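Local coordinates for DUF5037 domain-containing protein (Ruminococcus gnavus, PDB 4GL6) that is of unknown function, a member of the uncharacterised DUF5037 family from a gut bacterium, at residues Glu188-Ile193 with Ser204-Ile209; Tyr180-Lys185 with Glu211-Phe216; Tyr100-Ile105 with Phe197-Glu202. All coordinates share one frame; numbering follows the deposited sequence.

Interaction 1: Glu188-Ile193 with Ser204-Ile209; sequences EKAEKI and SNFEDI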
loop_
_atom_site.group_PDB
_atom_site.type_symbol
_atom_site.label_atom_id
_atom_site.label_comp_id
_atom_site.label_asym_id
_atom_site.label_seq_id
_atom_site.Cartn_x
_atom_site.Cartn_y
_atom_site.Cartn_z
ATOM N N GLU A 188 -9.482 -14.385 -6.795
ATOM C CA GLU A 188 -10.015 -14.869 -5.510
ATOM C C GLU A 188 -8.958 -15.456 -4.577
ATOM O O GLU A 188 -9.056 -15.285 -3.366
ATOM C CB GLU A 188 -11.173 -15.837 -5.754
ATOM C CG GLU A 188 -12.435 -15.139 -6.315
ATOM C CD GLU A 188 -13.197 -14.222 -5.344
ATOM O OE1 GLU A 188 -13.253 -14.496 -4.124
ATOM O OE2 GLU A 188 -13.757 -13.204 -5.819
ATOM N N LYS A 189 -7.973 -16.148 -5.150
ATOM C CA LYS A 189 -6.835 -16.678 -4.386
ATOM C C LYS A 189 -5.925 -15.537 -3.957
ATOM O O LYS A 189 -5.437 -15.522 -2.816
ATOM C CB LYS A 189 -6.005 -17.650 -5.218
ATOM C CG LYS A 189 -6.696 -18.950 -5.600
ATOM C CD LYS A 189 -5.809 -19.731 -6.548
ATOM C CE LYS A 189 -6.541 -20.905 -7.113
ATOM N NZ LYS A 189 -5.728 -21.528 -8.192
ATOM N N ALA A 190 -5.679 -14.607 -4.889
ATOM C CA ALA A 190 -4.848 -13.450 -4.641
ATOM C C ALA A 190 -5.367 -12.656 -3.453
ATOM O O ALA A 190 -4.622 -12.370 -2.537
ATOM C CB ALA A 190 -4.786 -12.577 -5.877
ATOM N N GLU A 191 -6.657 -12.346 -3.479
ATOM C CA GLU A 191 -7.363 -11.539 -2.453
ATOM C C GLU A 191 -7.138 -12.097 -1.060
ATOM O O GLU A 191 -6.822 -11.352 -0.155
ATOM C CB GLU A 191 -8.868 -11.509 -2.783
ATOM C CG GLU A 191 -9.814 -10.605 -1.987
ATOM C CD GLU A 191 -11.286 -10.927 -2.285
ATOM O OE1 GLU A 191 -11.692 -12.123 -2.214
ATOM O OE2 GLU A 191 -12.052 -9.992 -2.608
ATOM N N LYS A 192 -7.259 -13.416 -0.901
ATOM C CA LYS A 192 -7.059 -14.071 0.407
ATOM C C LYS A 192 -5.658 -13.838 0.995
ATOM O O LYS A 192 -5.509 -13.773 2.210
ATOM C CB LYS A 192 -7.361 -15.573 0.344
ATOM C CG LYS A 192 -8.762 -15.981 -0.129
ATOM C CD LYS A 192 -9.979 -15.353 0.552
ATOM C CE LYS A 192 -11.222 -15.632 -0.288
ATOM N NZ LYS A 192 -12.518 -15.242 0.329
ATOM N N ILE A 193 -4.650 -13.679 0.136
ATOM C CA ILE A 193 -3.256 -13.409 0.553
ATOM C C ILE A 193 -3.052 -11.920 0.868
ATOM O O ILE A 193 -2.452 -11.577 1.885
ATOM C CB ILE A 193 -2.257 -13.891 -0.513
ATOM C CG1 ILE A 193 -2.383 -15.422 -0.713
ATOM C CG2 ILE A 193 -0.836 -13.531 -0.096
ATOM C CD1 ILE A 193 -1.621 -15.990 -1.898
ATOM N N SER A 204 5.980 -16.232 -2.133
ATOM C CA SER A 204 6.246 -16.837 -3.445
ATOM C C SER A 204 4.983 -17.350 -4.147
ATOM O O SER A 204 4.872 -17.192 -5.369
ATOM C CB SER A 204 7.355 -17.913 -3.384
ATOM O OG SER A 204 7.086 -18.928 -2.437
ATOM N N ASN A 205 4.039 -17.932 -3.397
ATOM C CA ASN A 205 2.772 -18.438 -4.007
ATOM C C ASN A 205 1.916 -17.324 -4.615
ATOM O O ASN A 205 1.248 -17.556 -5.620
ATOM C CB ASN A 205 1.923 -19.300 -3.056
ATOM C CG ASN A 205 1.484 -18.545 -1.804
ATOM O OD1 ASN A 205 2.187 -17.627 -1.313
ATOM N ND2 ASN A 205 0.307 -18.920 -1.280
ATOM N N PHE A 206 1.947 -16.136 -4.004
ATOM C CA PHE A 206 1.292 -14.959 -4.572
ATOM C C PHE A 206 1.916 -14.617 -5.932
ATOM O O PHE A 206 1.192 -14.367 -6.895
ATOM C CB PHE A 206 1.415 -13.736 -3.637
ATOM C CG PHE A 206 0.720 -12.515 -4.156
ATOM C CD1 PHE A 206 -0.632 -12.334 -3.927
ATOM C CD2 PHE A 206 1.400 -11.553 -4.887
ATOM C CE1 PHE A 206 -1.301 -11.208 -4.398
ATOM C CE2 PHE A 206 0.735 -10.421 -5.367
ATOM C CZ PHE A 206 -0.621 -10.250 -5.122
ATOM N N GLU A 207 3.256 -14.601 -5.983
ATOM C CA GLU A 207 4.017 -14.281 -7.201
ATOM C C GLU A 207 3.664 -15.298 -8.280
ATOM O O GLU A 207 3.457 -14.905 -9.429
ATOM C CB GLU A 207 5.550 -14.201 -6.946
ATOM C CG GLU A 207 6.036 -13.191 -5.874
ATOM C CD GLU A 207 5.608 -11.740 -6.057
ATOM O OE1 GLU A 207 5.485 -11.252 -7.202
ATOM O OE2 GLU A 207 5.421 -11.058 -5.022
ATOM N N ASP A 208 3.513 -16.569 -7.885
ATOM C CA ASP A 208 3.103 -17.640 -8.793
ATOM C C ASP A 208 1.683 -17.434 -9.360
ATOM O O ASP A 208 1.443 -17.780 -10.524
ATOM C CB ASP A 208 3.181 -19.037 -8.131
ATOM C CG ASP A 208 4.617 -19.459 -7.737
ATOM O OD1 ASP A 208 5.616 -18.844 -8.186
ATOM O OD2 ASP A 208 4.731 -20.434 -6.955
ATOM N N ILE A 209 0.753 -16.898 -8.559
ATOM C CA ILE A 209 -0.623 -16.661 -9.032
ATOM C C ILE A 209 -0.668 -15.533 -10.052
ATOM O O ILE A 209 -1.326 -15.663 -11.076
ATOM C CB ILE A 209 -1.583 -16.302 -7.892
ATOM C CG1 ILE A 209 -1.786 -17.486 -6.962
ATOM C CG2 ILE A 209 -2.935 -15.864 -8.449
ATOM C CD1 ILE A 209 -2.270 -17.079 -5.590
#

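Interaction 2: Tyr180-Lys185 with Glu211-Phe216; sequences YYLDHK and EGQPYF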
loop_
_atom_site.group_PDB
_atom_site.type_symbol
_atom_site.label_atom_id
_atom_site.label_comp_id
_atom_site.label_asym_id
_atom_site.label_seq_id
_atom_site.Cartn_x
_atom_site.Cartn_y
_atom_site.Cartn_z
ATOM N N TYR A 180 -3.251 -4.974 -12.428
ATOM C CA TYR A 180 -3.250 -6.384 -12.841
ATOM C C TYR A 180 -4.679 -6.782 -13.174
ATOM O O TYR A 180 -5.572 -6.561 -12.348
ATOM C CB TYR A 180 -2.731 -7.272 -11.704
ATOM C CG TYR A 180 -1.249 -7.170 -11.435
ATOM C CD1 TYR A 180 -0.735 -6.177 -10.618
ATOM C CD2 TYR A 180 -0.352 -8.117 -11.963
ATOM C CE1 TYR A 180 0.636 -6.095 -10.359
ATOM C CE2 TYR A 180 1.016 -8.043 -11.709
ATOM C CZ TYR A 180 1.501 -7.020 -10.905
ATOM O OH TYR A 180 2.833 -6.943 -10.623
ATOM N N TYR A 181 -4.900 -7.317 -14.380
ATOM C CA TYR A 181 -6.219 -7.814 -14.826
ATOM C C TYR A 181 -6.203 -9.348 -14.713
ATOM O O TYR A 181 -5.896 -10.067 -15.669
ATOM C CB TYR A 181 -6.521 -7.345 -16.234
ATOM C CG TYR A 181 -6.649 -5.835 -16.335
ATOM C CD1 TYR A 181 -5.539 -5.031 -16.614
ATOM C CD2 TYR A 181 -7.873 -5.207 -16.149
ATOM C CE1 TYR A 181 -5.656 -3.642 -16.714
ATOM C CE2 TYR A 181 -8.003 -3.816 -16.241
ATOM C CZ TYR A 181 -6.891 -3.036 -16.538
ATOM O OH TYR A 181 -7.024 -1.655 -16.623
ATOM N N LEU A 182 -6.518 -9.827 -13.513
ATOM C CA LEU A 182 -6.490 -11.248 -13.181
ATOM C C LEU A 182 -7.778 -11.972 -13.560
ATOM O O LEU A 182 -8.861 -11.389 -13.543
ATOM C CB LEU A 182 -6.300 -11.424 -11.668
ATOM C CG LEU A 182 -5.103 -10.770 -10.990
ATOM C CD1 LEU A 182 -5.168 -11.083 -9.508
ATOM C CD2 LEU A 182 -3.803 -11.301 -11.571
ATOM N N ASP A 183 -7.649 -13.255 -13.882
ATOM C CA ASP A 183 -8.817 -14.096 -14.140
ATOM C C ASP A 183 -9.490 -14.321 -12.770
ATOM O O ASP A 183 -8.827 -14.207 -11.714
ATOM C CB ASP A 183 -8.442 -15.403 -14.869
ATOM C CG ASP A 183 -7.627 -16.364 -14.001
ATOM O OD1 ASP A 183 -8.222 -17.166 -13.218
ATOM O OD2 ASP A 183 -6.384 -16.319 -14.124
ATOM N N HIS A 184 -10.785 -14.644 -12.804
ATOM C CA HIS A 184 -11.605 -14.818 -11.588
ATOM C C HIS A 184 -10.991 -15.689 -10.511
ATOM O O HIS A 184 -10.785 -15.227 -9.385
ATOM C CB HIS A 184 -13.026 -15.281 -11.949
ATOM C CG HIS A 184 -13.957 -15.388 -10.760
ATOM N ND1 HIS A 184 -14.344 -14.318 -10.035
ATOM C CD2 HIS A 184 -14.579 -16.504 -10.183
ATOM C CE1 HIS A 184 -15.170 -14.732 -9.041
ATOM N NE2 HIS A 184 -15.313 -16.069 -9.142
ATOM N N LYS A 185 -10.659 -16.933 -10.849
ATOM C CA LYS A 185 -10.086 -17.850 -9.850
ATOM C C LYS A 185 -8.737 -17.323 -9.302
ATOM O O LYS A 185 -8.493 -17.376 -8.093
ATOM C CB LYS A 185 -10.042 -19.292 -10.383
ATOM C CG LYS A 185 -11.452 -19.833 -10.676
ATOM C CD LYS A 185 -11.532 -21.333 -10.955
ATOM C CE LYS A 185 -12.962 -21.775 -11.205
ATOM N NZ LYS A 185 -13.101 -23.249 -11.287
ATOM N N GLU A 211 1.924 -14.285 -11.861
ATOM C CA GLU A 211 2.893 -14.420 -12.975
ATOM C C GLU A 211 2.196 -14.670 -14.304
ATOM O O GLU A 211 1.326 -15.529 -14.381
ATOM C CB GLU A 211 3.866 -15.594 -12.748
ATOM C CG GLU A 211 5.105 -15.664 -13.655
ATOM C CD GLU A 211 6.385 -15.100 -13.011
ATOM O OE1 GLU A 211 6.747 -15.516 -11.881
ATOM O OE2 GLU A 211 7.067 -14.264 -13.644
ATOM N N GLY A 212 2.569 -13.906 -15.336
ATOM C CA GLY A 212 2.010 -14.062 -16.678
ATOM C C GLY A 212 0.691 -13.362 -16.920
ATOM O O GLY A 212 0.337 -13.136 -18.070
ATOM N N GLN A 213 -0.042 -13.021 -15.859
ATOM C CA GLN A 213 -1.320 -12.303 -15.970
ATOM C C GLN A 213 -1.026 -10.909 -16.561
ATOM O O GLN A 213 0.005 -10.310 -16.225
ATOM C CB GLN A 213 -1.986 -12.154 -14.590
ATOM C CG GLN A 213 -2.391 -13.460 -13.899
ATOM C CD GLN A 213 -3.667 -14.095 -14.416
ATOM O OE1 GLN A 213 -4.447 -13.517 -15.170
ATOM N NE2 GLN A 213 -3.907 -15.289 -13.960
ATOM N N PRO A 214 -1.923 -10.395 -17.424
ATOM C CA PRO A 214 -1.679 -9.089 -18.024
ATOM C C PRO A 214 -1.747 -7.964 -17.010
ATOM O O PRO A 214 -2.642 -7.959 -16.158
ATOM C CB PRO A 214 -2.814 -8.950 -19.044
ATOM C CG PRO A 214 -3.912 -9.787 -18.505
ATOM C CD PRO A 214 -3.239 -10.940 -17.816
ATOM N N TYR A 215 -0.787 -7.042 -17.088
ATOM C CA TYR A 215 -0.756 -5.888 -16.212
ATOM C C TYR A 215 -0.151 -4.674 -16.886
ATOM O O TYR A 215 0.582 -4.781 -17.860
ATOM C CB TYR A 215 -0.015 -6.203 -14.910
ATOM C CG TYR A 215 1.484 -6.047 -14.972
ATOM C CD1 TYR A 215 2.272 -6.972 -15.635
ATOM C CD2 TYR A 215 2.112 -4.953 -14.360
ATOM C CE1 TYR A 215 3.650 -6.808 -15.687
ATOM C CE2 TYR A 215 3.482 -4.770 -14.405
ATOM C CZ TYR A 215 4.248 -5.705 -15.069
ATOM O OH TYR A 215 5.607 -5.535 -15.094
ATOM N N PHE A 216 -0.489 -3.517 -16.339
ATOM C CA PHE A 216 -0.018 -2.239 -16.821
ATOM C C PHE A 216 0.714 -1.583 -15.660
ATOM O O PHE A 216 0.128 -1.433 -14.593
ATOM C CB PHE A 216 -1.213 -1.402 -17.265
ATOM C CG PHE A 216 -0.877 0.014 -17.637
ATOM C CD1 PHE A 216 -0.131 0.286 -18.773
ATOM C CD2 PHE A 216 -1.358 1.081 -16.878
ATOM C CE1 PHE A 216 0.159 1.603 -19.144
ATOM C CE2 PHE A 216 -1.081 2.401 -17.243
ATOM C CZ PHE A 216 -0.316 2.663 -18.377
#

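Interaction 3: Tyr100-Ile105 with Phe197-Glu202; sequences YIQGDI and FTSGDE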
loop_
_atom_site.group_PDB
_atom_site.type_symbol
_atom_site.label_atom_id
_atom_site.label_comp_id
_atom_site.label_asym_id
_atom_site.label_seq_id
_atom_site.Cartn_x
_atom_site.Cartn_y
_atom_site.Cartn_z
ATOM N N TYR A 100 -8.845 -5.309 -5.555
ATOM C CA TYR A 100 -8.124 -5.016 -4.333
ATOM C C TYR A 100 -7.115 -3.921 -4.678
ATOM O O TYR A 100 -6.283 -4.113 -5.584
ATOM C CB TYR A 100 -7.429 -6.257 -3.787
ATOM C CG TYR A 100 -6.878 -6.042 -2.392
ATOM C CD1 TYR A 100 -5.632 -5.421 -2.198
ATOM C CD2 TYR A 100 -7.587 -6.461 -1.265
ATOM C CE1 TYR A 100 -5.116 -5.221 -0.918
ATOM C CE2 TYR A 100 -7.074 -6.276 0.018
ATOM C CZ TYR A 100 -5.837 -5.654 0.186
ATOM O OH TYR A 100 -5.320 -5.455 1.435
ATOM N N ILE A 101 -7.196 -2.793 -3.971
ATOM C CA ILE A 101 -6.304 -1.667 -4.185
ATOM C C ILE A 101 -5.353 -1.633 -3.003
ATOM O O ILE A 101 -5.774 -1.410 -1.867
ATOM C CB ILE A 101 -7.078 -0.344 -4.272
ATOM C CG1 ILE A 101 -8.143 -0.420 -5.390
ATOM C CG2 ILE A 101 -6.111 0.811 -4.491
ATOM C CD1 ILE A 101 -9.117 0.743 -5.394
ATOM N N GLN A 102 -4.066 -1.839 -3.275
ATOM C CA GLN A 102 -3.025 -1.850 -2.241
ATOM C C GLN A 102 -2.108 -0.619 -2.368
ATOM O O GLN A 102 -1.342 -0.500 -3.327
ATOM C CB GLN A 102 -2.195 -3.112 -2.369
ATOM C CG GLN A 102 -1.258 -3.367 -1.208
ATOM C CD GLN A 102 -0.268 -4.448 -1.531
ATOM O OE1 GLN A 102 0.611 -4.257 -2.366
ATOM N NE2 GLN A 102 -0.381 -5.562 -0.857
ATOM N N GLY A 103 -2.184 0.274 -1.392
ATOM C CA GLY A 103 -1.339 1.468 -1.358
ATOM C C GLY A 103 0.002 1.120 -0.748
ATOM O O GLY A 103 0.043 0.427 0.260
ATOM N N ASP A 104 1.084 1.613 -1.354
ATOM C CA ASP A 104 2.467 1.351 -0.937
ATOM C C ASP A 104 3.201 2.681 -0.756
ATOM O O ASP A 104 3.873 3.162 -1.666
ATOM C CB ASP A 104 3.132 0.445 -1.993
ATOM C CG ASP A 104 4.572 0.047 -1.649
ATOM O OD1 ASP A 104 5.019 0.115 -0.481
ATOM O OD2 ASP A 104 5.254 -0.367 -2.591
ATOM N N ILE A 105 3.013 3.271 0.425
ATOM C CA ILE A 105 3.611 4.544 0.819
ATOM C C ILE A 105 4.590 4.261 1.948
ATOM O O ILE A 105 4.214 3.674 2.922
ATOM C CB ILE A 105 2.534 5.532 1.283
ATOM C CG1 ILE A 105 1.657 5.932 0.080
ATOM C CG2 ILE A 105 3.157 6.798 1.887
ATOM C CD1 ILE A 105 0.400 6.698 0.419
ATOM N N PHE A 197 -1.147 -9.849 4.318
ATOM C CA PHE A 197 0.265 -9.467 4.117
ATOM C C PHE A 197 0.357 -8.083 3.487
ATOM O O PHE A 197 -0.509 -7.710 2.707
ATOM C CB PHE A 197 1.002 -10.472 3.221
ATOM C CG PHE A 197 1.231 -11.808 3.860
ATOM C CD1 PHE A 197 2.094 -11.927 4.947
ATOM C CD2 PHE A 197 0.635 -12.960 3.350
ATOM C CE1 PHE A 197 2.320 -13.155 5.548
ATOM C CE2 PHE A 197 0.861 -14.193 3.950
ATOM C CZ PHE A 197 1.706 -14.290 5.047
ATOM N N THR A 198 1.426 -7.350 3.815
ATOM C CA THR A 198 1.674 -5.998 3.286
ATOM C C THR A 198 2.374 -6.055 1.944
ATOM O O THR A 198 2.916 -7.096 1.547
ATOM C CB THR A 198 2.486 -5.148 4.267
ATOM O OG1 THR A 198 3.626 -5.890 4.696
ATOM C CG2 THR A 198 1.628 -4.786 5.480
ATOM N N SER A 199 2.379 -4.909 1.271
ATOM C CA SER A 199 2.945 -4.743 -0.073
ATOM C C SER A 199 4.379 -5.233 -0.190
ATOM O O SER A 199 5.264 -4.760 0.544
ATOM C CB SER A 199 2.899 -3.276 -0.498
ATOM O OG SER A 199 3.226 -3.127 -1.850
ATOM N N GLY A 200 4.587 -6.183 -1.107
ATOM C CA GLY A 200 5.876 -6.809 -1.325
ATOM C C GLY A 200 6.119 -8.058 -0.480
ATOM O O GLY A 200 6.905 -8.894 -0.899
ATOM N N ASP A 201 5.475 -8.183 0.693
ATOM C CA ASP A 201 5.660 -9.320 1.604
ATOM C C ASP A 201 4.581 -10.416 1.392
ATOM O O ASP A 201 4.353 -11.245 2.286
ATOM C CB ASP A 201 5.664 -8.817 3.064
ATOM C CG ASP A 201 6.500 -9.705 4.046
ATOM O OD1 ASP A 201 6.931 -10.836 3.714
ATOM O OD2 ASP A 201 6.754 -9.237 5.185
ATOM N N GLU A 202 3.965 -10.454 0.208
ATOM C CA GLU A 202 2.901 -11.434 -0.079
ATOM C C GLU A 202 3.340 -12.897 -0.146
ATOM O O GLU A 202 2.528 -13.764 0.107
ATOM C CB GLU A 202 2.136 -11.099 -1.363
ATOM C CG GLU A 202 1.428 -9.744 -1.374
ATOM C CD GLU A 202 2.243 -8.564 -1.859
ATOM O OE1 GLU A 202 3.452 -8.708 -2.121
ATOM O OE2 GLU A 202 1.655 -7.465 -1.971
HETATM O O HOH W 1 -2.168 -5.740 1.485
HETATM O O HOH W 2 1.099 -5.892 -4.351
#

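Interaction 1: Glu188-Ile193 with Ser204-Ile209
Ile193 and Ile209 reach toward each other tip to tip across the gap between helix 184-194 and helix 204-210, bringing their CD1 methyls to 3.9 Å. The methyl of Ile193 also meets the amide of Asn205 tip to tip, with CD1 3.6 Å from Asn205 ND2; this is a carbon resting on a polar group, at the more exposed side. Ile209 CD1 reaches further along the first helix, to 3.8 Å from Lys189 CB, so the lysine packs with the aliphatic root of its chain. The other branch of Ile193 turns to Phe206: the two side chains cross obliquely, CG2 lying 4.0 Å from ring atom CD1. Phe206 has CG anti to its backbone N (chi1 -178°), and the end of the ring comes nearer the first helix than its root. Phe206 CE1, a rim atom, comes 4.0 Å from Ala190 CB, and the Ala190 carbonyl oxygen lies near the ring plane at the same edge. Alanine suits this point, where the two backbones are nearest (Ala190 CA to Phe206 CA 6.3 Å), because a single methyl can take the large ring. Phe206 also meets Tyr145 in a T-shaped pair, which joins helix 204-210 to strand 140-147. The axes of the two short segments pass 9.9 Å apart and run roughly antiparallel, at 153°. Branched aliphatics and one phenyl supply the touching surfaces, so the pair is held mainly by dispersion and the burial of apolar groups, and its register probably rests on shape more than on directed polar bonds.

Interaction 2: Tyr180-Lys185 with Glu211-Phe216
Tyr180 pairs with Tyr215 as an antiparallel non-hydrogen-bonded pair, their rings side by side in an offset stack with centroids 4.9 Å apart and planes 13° from parallel. Tyr215 CB lies over one face of the Tyr180 ring, a CH-pi contact. At Tyr181 the backbone takes over: its N donates to Pro214 O at 2.9 Å, nearly straight, while its CB rests near Pro214 CG and its hydroxyl bonds Glu159. Leu182 sends CD2 across the Gln213 chain at about a right angle, 3.5 Å from CG, using the aliphatic part of a polar residue. Asp183 is the N-cap of helix 184-194, its side chain capping a backbone N in the first turn. Asp183 OD2 accepts a hydrogen bond from Gln213 NE2 at 2.7 Å and another from Ser186 OG, and Asp183 N gives Gln213 OE1 a weak bond. An alanine in place of Gln213 would probably leave Asp183 OD2 without this donor, though Ser186 OG remains, and open a gap where CG lay against Leu182 CD2. Stacked rings and the Tyr181-Pro214 backbone bond thus hold the segments at the strand end, while an amide that donates firmly and accepts only weakly is likely to steady the helix-starting carboxylate.

Interaction 3: Tyr100-Ile105 with Phe197-Glu202
A type II beta turn, Thr198 to Asp201, in the loop between helix 184-194 and helix 204-210 docks on an outermost strand, 99-104, through Ser199 and Gln102. Ser199 takes the second position of the turn and Gly200 the third, where its positive phi of 90° suits a residue without a side chain; Asp201 N closes the turn on Thr198 O at 2.9 Å. Gln102 has CG anti to its backbone N (chi1 -169°), and its extended chain carries the amide to the loop. There Gln102 OE1 accepts from Ser199 OG at 2.9 Å, the hydroxyl standing well above the carbonyl plane. Gln102 NE2 donates to Glu202 OE2 at 3.0 Å. Glutamine and glutamate meet tip to tip with nearly coplanar groups; the carboxylate oxygen is approached on its anti side, and the donated bond lies in the amide plane. Glu202 OE2 and Gln102 OE1, both acceptors, are bridged by a water that donates to each, which should ease their repulsion. A second water takes a bond from Gln102 NE2 and gives its own to Phe197 O and Tyr100 OH. Glu202 also receives weak bonds from Gly200 N, coupling its carboxylate to the turn. Asp104 CG merely packs beside Ser199 OG at 3.5 Å. Amide suits position 102 because it can donate and accept at once in a buried place. Strand and loop are thus joined by side chains and water rather than backbone pairing, with a type II turn, its usual glycine at the third position, set against the edge strand of a mixed sheet.

The centre of interaction 3 lies about 4 Å from the centre of the chain, those of interactions 1 and 2 about 16 and 18 Å, and each of the latter mixes buried with exposed residues. Helix 184-194 serves both outer contacts: interaction 2 fixes its start and interaction 1 packs its later turns, the two meeting where Ala190 CB touches Leu182 CD1 at 3.9 Å. Interactions 2 and 3 reach opposite outermost strands of the same mixed sheet without touching. Ile193 CG2 also packs on Glu202 O, linking interactions 1 and 3. The chemistry follows the place: apolar between helices, rings with an amide beside the strand end, and water-assisted polar bonds at the centre.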